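PDB 3FID: putative outer membrane protein (LpxR) from Salmonella typhimurium, which deacylates the lipid A part of lipopolysaccharide in the outer membrane, probably by hydrolysing the 3'-linked acyloxyacyl chain. Local coordinates for residues R30-A35 / S277-G282; I208-Q211 / L215-K218; Y232-K237 / V246-T251. One frame throughout, in Å; residues are numbered along the deposited sequence.

Contact 1. Residues R30-A35 / S277-G282. With ZN (zinc ion), chain G.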
loop_
_atom_site.group_PDB
_atom_site.type_symbol
_atom_site.label_atom_id
_atom_site.label_comp_id
_atom_site.label_asym_id
_atom_site.label_seq_id
_atom_site.Cartn_x
_atom_site.Cartn_y
_atom_site.Cartn_z
ATOM N N ARG A 30 -11.519 -10.713 -7.153
ATOM C CA ARG A 30 -11.759 -10.209 -5.800
ATOM C C ARG A 30 -11.748 -8.693 -5.776
ATOM O O ARG A 30 -11.340 -8.041 -6.749
ATOM C CB ARG A 30 -10.735 -10.776 -4.817
ATOM C CG ARG A 30 -11.062 -12.247 -4.549
ATOM C CD ARG A 30 -10.610 -12.719 -3.241
ATOM N NE ARG A 30 -11.137 -11.990 -2.093
ATOM C CZ ARG A 30 -12.251 -12.280 -1.430
ATOM N NH1 ARG A 30 -12.588 -11.545 -0.380
ATOM N NH2 ARG A 30 -13.037 -13.283 -1.795
ATOM N N GLY A 31 -12.202 -8.122 -4.672
ATOM C CA GLY A 31 -12.251 -6.680 -4.602
ATOM C C GLY A 31 -11.845 -6.113 -3.270
ATOM O O GLY A 31 -12.203 -4.979 -2.999
ATOM N N ASP A 32 -11.073 -6.867 -2.475
ATOM C CA ASP A 32 -10.774 -6.515 -1.076
ATOM C C ASP A 32 -10.307 -5.065 -0.867
ATOM O O ASP A 32 -10.775 -4.399 0.046
ATOM C CB ASP A 32 -9.712 -7.436 -0.469
ATOM C CG ASP A 32 -10.141 -8.873 -0.382
ATOM O OD1 ASP A 32 -10.480 -9.488 -1.417
ATOM O OD2 ASP A 32 -10.066 -9.406 0.742
ATOM N N TYR A 33 -9.328 -4.624 -1.659
ATOM C CA TYR A 33 -8.802 -3.261 -1.555
ATOM C C TYR A 33 -9.280 -2.536 -2.792
ATOM O O TYR A 33 -8.811 -2.784 -3.904
ATOM C CB TYR A 33 -7.278 -3.304 -1.481
ATOM C CG TYR A 33 -6.562 -1.980 -1.437
ATOM C CD1 TYR A 33 -5.285 -1.837 -2.005
ATOM C CD2 TYR A 33 -7.117 -0.879 -0.788
ATOM C CE1 TYR A 33 -4.581 -0.605 -1.937
ATOM C CE2 TYR A 33 -6.411 0.356 -0.711
ATOM C CZ TYR A 33 -5.163 0.482 -1.287
ATOM O OH TYR A 33 -4.493 1.707 -1.200
ATOM N N THR A 34 -10.279 -1.688 -2.603
ATOM C CA THR A 34 -10.993 -1.139 -3.751
ATOM C C THR A 34 -10.453 0.225 -4.267
ATOM O O THR A 34 -10.471 0.485 -5.480
ATOM C CB THR A 34 -12.556 -1.145 -3.550
ATOM O OG1 THR A 34 -13.194 -0.914 -4.810
ATOM C CG2 THR A 34 -13.032 -0.108 -2.541
ATOM N N ALA A 35 -9.957 1.073 -3.376
ATOM C CA ALA A 35 -9.408 2.350 -3.797
ATOM C C ALA A 35 -8.387 2.853 -2.803
ATOM O O ALA A 35 -8.520 2.666 -1.598
ATOM C CB ALA A 35 -10.551 3.411 -3.954
ATOM N N SER A 277 -4.691 -14.274 0.539
ATOM C CA SER A 277 -5.889 -14.278 1.363
ATOM C C SER A 277 -5.667 -13.776 2.801
ATOM O O SER A 277 -4.921 -14.375 3.581
ATOM C CB SER A 277 -6.495 -15.689 1.420
ATOM O OG SER A 277 -7.753 -15.637 2.081
ATOM N N GLU A 278 -6.373 -12.722 3.175
ATOM C CA GLU A 278 -6.261 -12.198 4.565
ATOM C C GLU A 278 -7.211 -12.815 5.603
ATOM O O GLU A 278 -7.144 -12.490 6.794
ATOM C CB GLU A 278 -6.432 -10.677 4.534
ATOM C CG GLU A 278 -5.285 -10.023 3.746
ATOM C CD GLU A 278 -5.309 -8.511 3.884
ATOM O OE1 GLU A 278 -6.186 -7.892 3.291
ATOM O OE2 GLU A 278 -4.449 -7.960 4.602
ATOM N N PHE A 279 -8.107 -13.684 5.143
ATOM C CA PHE A 279 -9.001 -14.397 6.056
ATOM C C PHE A 279 -9.430 -15.731 5.484
ATOM O O PHE A 279 -9.378 -15.967 4.259
ATOM C CB PHE A 279 -10.223 -13.556 6.464
ATOM C CG PHE A 279 -10.965 -12.965 5.316
ATOM C CD1 PHE A 279 -10.545 -11.750 4.744
ATOM C CD2 PHE A 279 -12.114 -13.584 4.810
ATOM C CE1 PHE A 279 -11.236 -11.200 3.679
ATOM C CE2 PHE A 279 -12.815 -13.018 3.723
ATOM C CZ PHE A 279 -12.380 -11.843 3.171
ATOM N N ARG A 280 -9.857 -16.617 6.377
ATOM C CA ARG A 280 -10.000 -18.026 5.995
ATOM C C ARG A 280 -10.881 -18.222 4.765
ATOM O O ARG A 280 -10.585 -19.055 3.890
ATOM C CB ARG A 280 -10.558 -18.844 7.173
ATOM C CG ARG A 280 -9.660 -18.873 8.365
ATOM C CD ARG A 280 -10.111 -19.968 9.282
ATOM N NE ARG A 280 -9.302 -19.987 10.498
ATOM C CZ ARG A 280 -9.470 -20.880 11.456
ATOM N NH1 ARG A 280 -8.705 -20.838 12.519
ATOM N NH2 ARG A 280 -10.425 -21.801 11.332
ATOM N N THR A 281 -11.992 -17.497 4.730
ATOM C CA THR A 281 -12.986 -17.630 3.659
ATOM C C THR A 281 -12.762 -16.658 2.475
ATOM O O THR A 281 -13.601 -16.559 1.570
ATOM C CB THR A 281 -14.408 -17.485 4.218
ATOM O OG1 THR A 281 -14.512 -16.248 4.941
ATOM C CG2 THR A 281 -14.712 -18.649 5.174
ATOM N N GLY A 282 -11.627 -15.954 2.482
ATOM C CA GLY A 282 -11.277 -15.040 1.389
ATOM C C GLY A 282 -10.417 -15.690 0.326
ATOM O O GLY A 282 -10.356 -16.920 0.209
HETATM ZN ZN ZN G . -12.370 -0.517 -6.298
HETATM O O HOH W 1 -15.037 -13.832 0.479
HETATM O O HOH W 2 -8.519 -11.674 1.180
#
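The type I beta turn from Phe279 to Gly282, in the loop between barrel strands 266-275 and 285-295, packs against Arg30 and Asp32, which lie just before strand 33-44. Arg30 gives up more surface to the contact than any other residue. Its chain bends at chi3 (58°), which turns the guanidinium back onto the carboxylate of Asp32 within its own segment: NE gives a hydrogen bond of 2.7 Å to Asp32 OD1, taken on the syn lone pair, although the oxygen sits somewhat out of the guanidinium plane. NH1 adds weak bonds to both carboxylate oxygens, and the carboxylate thereby fixes the rotation of the guanidinium. Gly282 lays its CA over one guanidinium face, 4.0 Å from Arg30 NH2; a side chain on it would run into the Phe279 ring. Phe279 reaches the Arg30-Asp32 pair from the turn, its CZ 3.6 Å from Arg30 NH1, with ring and guanidinium planes 77° apart. Phe279 CE1 also lies 3.6 Å from Asp32 OD2, so the ring borders both partners of the salt bridge. Two waters join the segments. One accepts from Arg30 NH2 and donates to Thr281 O, while the other donates to Asp32 OD2 (2.8 Å) and accepts from Glu278 N. Arg77 is a second cationic partner for Asp32 OD2 and also pairs with Glu278, which probably eases the proximity of two acids. The turn itself is closed by Gly282 N bonding to Phe279 O at 2.9 Å. Just beyond, Thr34 binds a zinc ion through OG1 and its carbonyl O, with Asp10 as a further ligand. Thr34 and Ala35 both face Ile59, a classic beta bulge at the zinc-bearing start of a barrel strand.

Contact 2. Residues I208-Q211 / L215-K218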
loop_
_atom_site.group_PDB
_atom_site.type_symbol
_atom_site.label_atom_id
_atom_site.label_comp_id
_atom_site.label_asym_id
_atom_site.label_seq_id
_atom_site.Cartn_x
_atom_site.Cartn_y
_atom_site.Cartn_z
ATOM N N ILE A 208 9.952 9.214 -3.293
ATOM C CA ILE A 208 11.238 8.790 -3.877
ATOM C C ILE A 208 12.383 9.373 -3.049
ATOM O O ILE A 208 12.369 10.555 -2.722
ATOM C CB ILE A 208 11.349 9.247 -5.373
ATOM C CG1 ILE A 208 10.356 8.437 -6.241
ATOM C CG2 ILE A 208 12.806 9.104 -5.909
ATOM C CD1 ILE A 208 10.174 8.976 -7.691
ATOM N N HIS A 209 13.369 8.543 -2.719
ATOM C CA HIS A 209 14.617 9.033 -2.123
ATOM C C HIS A 209 15.677 8.814 -3.184
ATOM O O HIS A 209 16.010 7.675 -3.497
ATOM C CB HIS A 209 14.964 8.231 -0.865
ATOM C CG HIS A 209 16.181 8.728 -0.141
ATOM N ND1 HIS A 209 16.860 7.962 0.779
ATOM C CD2 HIS A 209 16.847 9.907 -0.213
ATOM C CE1 HIS A 209 17.882 8.652 1.260
ATOM N NE2 HIS A 209 17.910 9.828 0.659
ATOM N N THR A 210 16.169 9.887 -3.784
ATOM C CA THR A 210 17.152 9.731 -4.852
ATOM C C THR A 210 18.231 10.786 -4.815
ATOM O O THR A 210 17.993 11.908 -4.378
ATOM C CB THR A 210 16.504 9.730 -6.258
ATOM O OG1 THR A 210 17.498 9.360 -7.230
ATOM C CG2 THR A 210 15.917 11.105 -6.617
ATOM N N GLN A 211 19.416 10.410 -5.296
ATOM C CA GLN A 211 20.505 11.366 -5.525
ATOM C C GLN A 211 20.405 11.965 -6.946
ATOM O O GLN A 211 20.791 13.111 -7.181
ATOM C CB GLN A 211 21.867 10.696 -5.274
ATOM C CG GLN A 211 22.115 10.269 -3.778
ATOM C CD GLN A 211 23.585 9.840 -3.472
ATOM O OE1 GLN A 211 24.208 9.065 -4.225
ATOM N NE2 GLN A 211 24.130 10.343 -2.349
ATOM N N LEU A 215 17.625 11.830 -16.006
ATOM C CA LEU A 215 16.966 10.532 -16.163
ATOM C C LEU A 215 17.044 9.716 -14.872
ATOM O O LEU A 215 18.103 9.546 -14.269
ATOM C CB LEU A 215 17.575 9.718 -17.323
ATOM C CG LEU A 215 16.963 8.342 -17.650
ATOM C CD1 LEU A 215 15.584 8.414 -18.342
ATOM C CD2 LEU A 215 17.930 7.479 -18.445
ATOM N N ILE A 216 15.889 9.194 -14.485
ATOM C CA ILE A 216 15.803 8.266 -13.390
ATOM C C ILE A 216 14.974 7.085 -13.863
ATOM O O ILE A 216 13.959 7.245 -14.586
ATOM C CB ILE A 216 15.218 8.946 -12.129
ATOM C CG1 ILE A 216 15.441 8.063 -10.888
ATOM C CG2 ILE A 216 13.716 9.303 -12.332
ATOM C CD1 ILE A 216 15.199 8.793 -9.591
ATOM N N TYR A 217 15.449 5.892 -13.539
ATOM C CA TYR A 217 14.656 4.683 -13.799
ATOM C C TYR A 217 14.941 3.550 -12.820
ATOM O O TYR A 217 16.027 3.457 -12.245
ATOM C CB TYR A 217 14.788 4.196 -15.247
ATOM C CG TYR A 217 16.134 3.625 -15.583
ATOM C CD1 TYR A 217 17.138 4.440 -16.158
ATOM C CD2 TYR A 217 16.415 2.275 -15.336
ATOM C CE1 TYR A 217 18.387 3.921 -16.457
ATOM C CE2 TYR A 217 17.656 1.744 -15.640
ATOM C CZ TYR A 217 18.635 2.560 -16.186
ATOM O OH TYR A 217 19.855 1.996 -16.468
ATOM N N LYS A 218 13.944 2.686 -12.633
ATOM C CA LYS A 218 14.047 1.607 -11.656
ATOM C C LYS A 218 13.033 0.546 -12.038
ATOM O O LYS A 218 11.924 0.892 -12.448
ATOM C CB LYS A 218 13.758 2.151 -10.244
ATOM C CG LYS A 218 13.712 1.070 -9.134
ATOM C CD LYS A 218 13.501 1.667 -7.739
ATOM C CE LYS A 218 13.315 0.523 -6.702
ATOM N NZ LYS A 218 13.055 1.126 -5.347
#
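Ile216, near the start of barrel strand 215-228, puts its terminal methyl against Thr210 in the loop that precedes the strand, and of all the residues here it has the most surface buried by the contact. Its CG1 is anti to the backbone N (chi1 -166°) and the chain continues extended, so CD1 becomes the outermost atom and does all the touching. Thr210 reaches toward it, tip to tip. The methyl lies 3.3 Å from Thr210 OG1 and also meets Thr210 CB and CG2, and so rests against the whole branched end of the threonine. A threonine suits this place because it offers a methyl for packing and a hydroxyl for polar partners: OG1 is hydrogen-bonded to Asp190 and to Lys212 N, bonds that should hold the rotation of the group while CD1 sits beside it. Ile208, two residues earlier, adds a looser apolar contact, its CG2 4.4 Å from Ile216 CD1. The loop is nearly extended from 208 to 210, so Ile208 and Thr210 point their CB atoms toward the strand while His209 between them points away. Neighbouring elements join the cluster: Phe193 of helix 191-194 touches both isoleucines, and strand 285-295 supplies Thr293 against Ile208 and Phe295 against Thr210 and Ile216.

Contact 3. Residues Y232-K237 / V246-T251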
loop_
_atom_site.group_PDB
_atom_site.type_symbol
_atom_site.label_atom_id
_atom_site.label_comp_id
_atom_site.label_asym_id
_atom_site.label_seq_id
_atom_site.Cartn_x
_atom_site.Cartn_y
_atom_site.Cartn_z
ATOM N N TYR A 232 -7.828 -4.346 12.156
ATOM C CA TYR A 232 -9.165 -3.840 12.533
ATOM C C TYR A 232 -10.167 -3.784 11.365
ATOM O O TYR A 232 -11.371 -3.938 11.580
ATOM C CB TYR A 232 -9.028 -2.472 13.225
ATOM C CG TYR A 232 -10.339 -1.953 13.779
ATOM C CD1 TYR A 232 -11.046 -0.953 13.109
ATOM C CD2 TYR A 232 -10.902 -2.510 14.945
ATOM C CE1 TYR A 232 -12.280 -0.473 13.596
ATOM C CE2 TYR A 232 -12.135 -2.045 15.448
ATOM C CZ TYR A 232 -12.820 -1.041 14.753
ATOM O OH TYR A 232 -14.020 -0.574 15.234
ATOM N N THR A 233 -9.697 -3.588 10.123
ATOM C CA THR A 233 -10.607 -3.669 8.966
ATOM C C THR A 233 -11.329 -5.041 8.884
ATOM O O THR A 233 -12.413 -5.128 8.323
ATOM C CB THR A 233 -9.943 -3.347 7.572
ATOM O OG1 THR A 233 -9.128 -4.449 7.143
ATOM C CG2 THR A 233 -9.087 -2.044 7.623
ATOM N N LEU A 234 -10.707 -6.080 9.457
ATOM C CA LEU A 234 -11.235 -7.452 9.431
ATOM C C LEU A 234 -11.840 -7.876 10.766
ATOM O O LEU A 234 -12.808 -8.650 10.798
ATOM C CB LEU A 234 -10.131 -8.444 9.039
ATOM C CG LEU A 234 -9.584 -8.304 7.604
ATOM C CD1 LEU A 234 -8.524 -9.389 7.324
ATOM C CD2 LEU A 234 -10.730 -8.298 6.548
ATOM N N GLN A 235 -11.266 -7.371 11.854
ATOM C CA GLN A 235 -11.639 -7.814 13.222
ATOM C C GLN A 235 -12.628 -6.886 13.925
ATOM O O GLN A 235 -13.168 -7.239 14.970
ATOM C CB GLN A 235 -10.390 -7.958 14.074
ATOM C CG GLN A 235 -9.441 -9.050 13.554
ATOM C CD GLN A 235 -8.131 -9.062 14.283
ATOM O OE1 GLN A 235 -7.501 -8.020 14.476
ATOM N NE2 GLN A 235 -7.702 -10.241 14.686
ATOM N N GLY A 236 -12.845 -5.711 13.364
ATOM C CA GLY A 236 -13.815 -4.763 13.899
ATOM C C GLY A 236 -15.253 -5.246 13.736
ATOM O O GLY A 236 -15.547 -6.132 12.938
ATOM N N LYS A 237 -16.160 -4.613 14.467
ATOM C CA LYS A 237 -17.556 -4.982 14.468
ATOM C C LYS A 237 -18.336 -4.059 13.523
ATOM O O LYS A 237 -18.091 -2.851 13.493
ATOM C CB LYS A 237 -18.048 -4.855 15.919
ATOM C CG LYS A 237 -19.428 -5.397 16.208
ATOM C CD LYS A 237 -19.808 -5.123 17.678
ATOM C CE LYS A 237 -20.699 -3.878 17.789
ATOM N NZ LYS A 237 -21.096 -3.606 19.199
ATOM N N VAL A 246 -15.250 -12.239 9.713
ATOM C CA VAL A 246 -14.263 -13.195 9.187
ATOM C C VAL A 246 -13.308 -13.689 10.263
ATOM O O VAL A 246 -13.209 -13.074 11.321
ATOM C CB VAL A 246 -13.397 -12.552 8.071
ATOM C CG1 VAL A 246 -14.256 -11.951 6.983
ATOM C CG2 VAL A 246 -12.461 -11.472 8.652
ATOM N N ASP A 247 -12.615 -14.796 9.974
ATOM C CA ASP A 247 -11.491 -15.286 10.756
ATOM C C ASP A 247 -10.181 -14.933 10.020
ATOM O O ASP A 247 -9.890 -15.503 8.959
ATOM C CB ASP A 247 -11.596 -16.819 10.907
ATOM C CG ASP A 247 -12.771 -17.234 11.780
ATOM O OD1 ASP A 247 -12.875 -16.702 12.905
ATOM O OD2 ASP A 247 -13.591 -18.062 11.337
ATOM N N ILE A 248 -9.403 -14.009 10.575
ATOM C CA ILE A 248 -8.180 -13.551 9.876
ATOM C C ILE A 248 -7.189 -14.692 9.683
ATOM O O ILE A 248 -7.158 -15.633 10.473
ATOM C CB ILE A 248 -7.455 -12.353 10.572
ATOM C CG1 ILE A 248 -6.819 -12.762 11.911
ATOM C CG2 ILE A 248 -8.410 -11.173 10.709
ATOM C CD1 ILE A 248 -5.612 -11.862 12.307
ATOM N N ASN A 249 -6.418 -14.619 8.597
ATOM C CA ASN A 249 -5.296 -15.529 8.399
ATOM C C ASN A 249 -4.090 -14.828 8.985
ATOM O O ASN A 249 -3.878 -13.628 8.745
ATOM C CB ASN A 249 -5.041 -15.771 6.922
ATOM C CG ASN A 249 -6.025 -16.732 6.306
ATOM O OD1 ASN A 249 -6.581 -17.607 6.976
ATOM N ND2 ASN A 249 -6.209 -16.611 4.996
ATOM N N LYS A 250 -3.321 -15.567 9.762
ATOM C CA LYS A 250 -2.193 -14.991 10.460
ATOM C C LYS A 250 -0.956 -14.803 9.584
ATOM O O LYS A 250 -0.088 -14.024 9.935
ATOM C CB LYS A 250 -1.878 -15.814 11.712
ATOM C CG LYS A 250 -3.122 -15.850 12.630
ATOM C CD LYS A 250 -2.762 -15.579 14.063
ATOM C CE LYS A 250 -2.687 -16.855 14.892
ATOM N NZ LYS A 250 -4.028 -17.305 15.339
ATOM N N THR A 251 -0.876 -15.517 8.465
ATOM C CA THR A 251 0.246 -15.380 7.537
ATOM C C THR A 251 -0.247 -14.841 6.206
ATOM O O THR A 251 -1.135 -15.428 5.556
ATOM C CB THR A 251 1.004 -16.722 7.355
ATOM O OG1 THR A 251 1.354 -17.223 8.650
ATOM C CG2 THR A 251 2.250 -16.501 6.584
#
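Ile248 packs on Leu234 and Gln235, joining a one-turn helix, 232-235, to the far limb of the long loop between barrel strands 215-228 and 251-263. From its CB, which points toward the helix, the isoleucine forks. The CG2 branch enters the angle between the two helix residues: it lies 3.6 Å from Leu234 CB and 3.8 Å from Leu234 CD1, and 3.7 Å from Gln235 CG. The CG1 branch stands between the backbone N and the carbonyl carbon (chi1 69°), which carries it across to the amide end of Gln235, where CG1 approaches NE2. Its terminal CD1 ends 3.6 Å from the same nitrogen. A beta-branched residue suits this position, since its two arms can address two side chains at once. Gln235 is suited too: its aliphatic stem meets CG2, while at its amide end OE1 accepts from Asn231 N, the residue just before the helix. Val228 of strand 215-228 also touches the Ile248 side chain. The helix is a single turn, closed by Gly236 N bonding to Tyr232 O at 2.9 Å, and Gly236 is where the chain leaves helical geometry. Val246 completes the apolar patch beside Leu234: its CG2 methyl lies 3.8 Å from Leu234 CB and 3.6 Å from the carbonyl oxygen of Leu234.

Contacts 1 and 3 are neighbours, both partly buried, among the loops at what is probably the extracellular end of the barrel; contact 2, largely buried, lies across the chain's centre, about 32 Å from contact 1 between centres. Contacts 1 and 3 are physically joined: backbone hydrogen bonds link Arg280 N to Asp247 O and Glu278 O to Asn249 N, and Phe279 also packs on Val246 and Leu234. Their chemistry differs, however. Contact 1 packs a turn on a salt bridge formed within 30-35 and is bridged by waters, whereas contact 3 is mostly aliphatic. Contact 2 is mainly methyl packing, beside a hydroxyl bonded to Asp190. Strand 285-295 lines both contacts 1 and 2, through Tyr285 and Phe295 respectively.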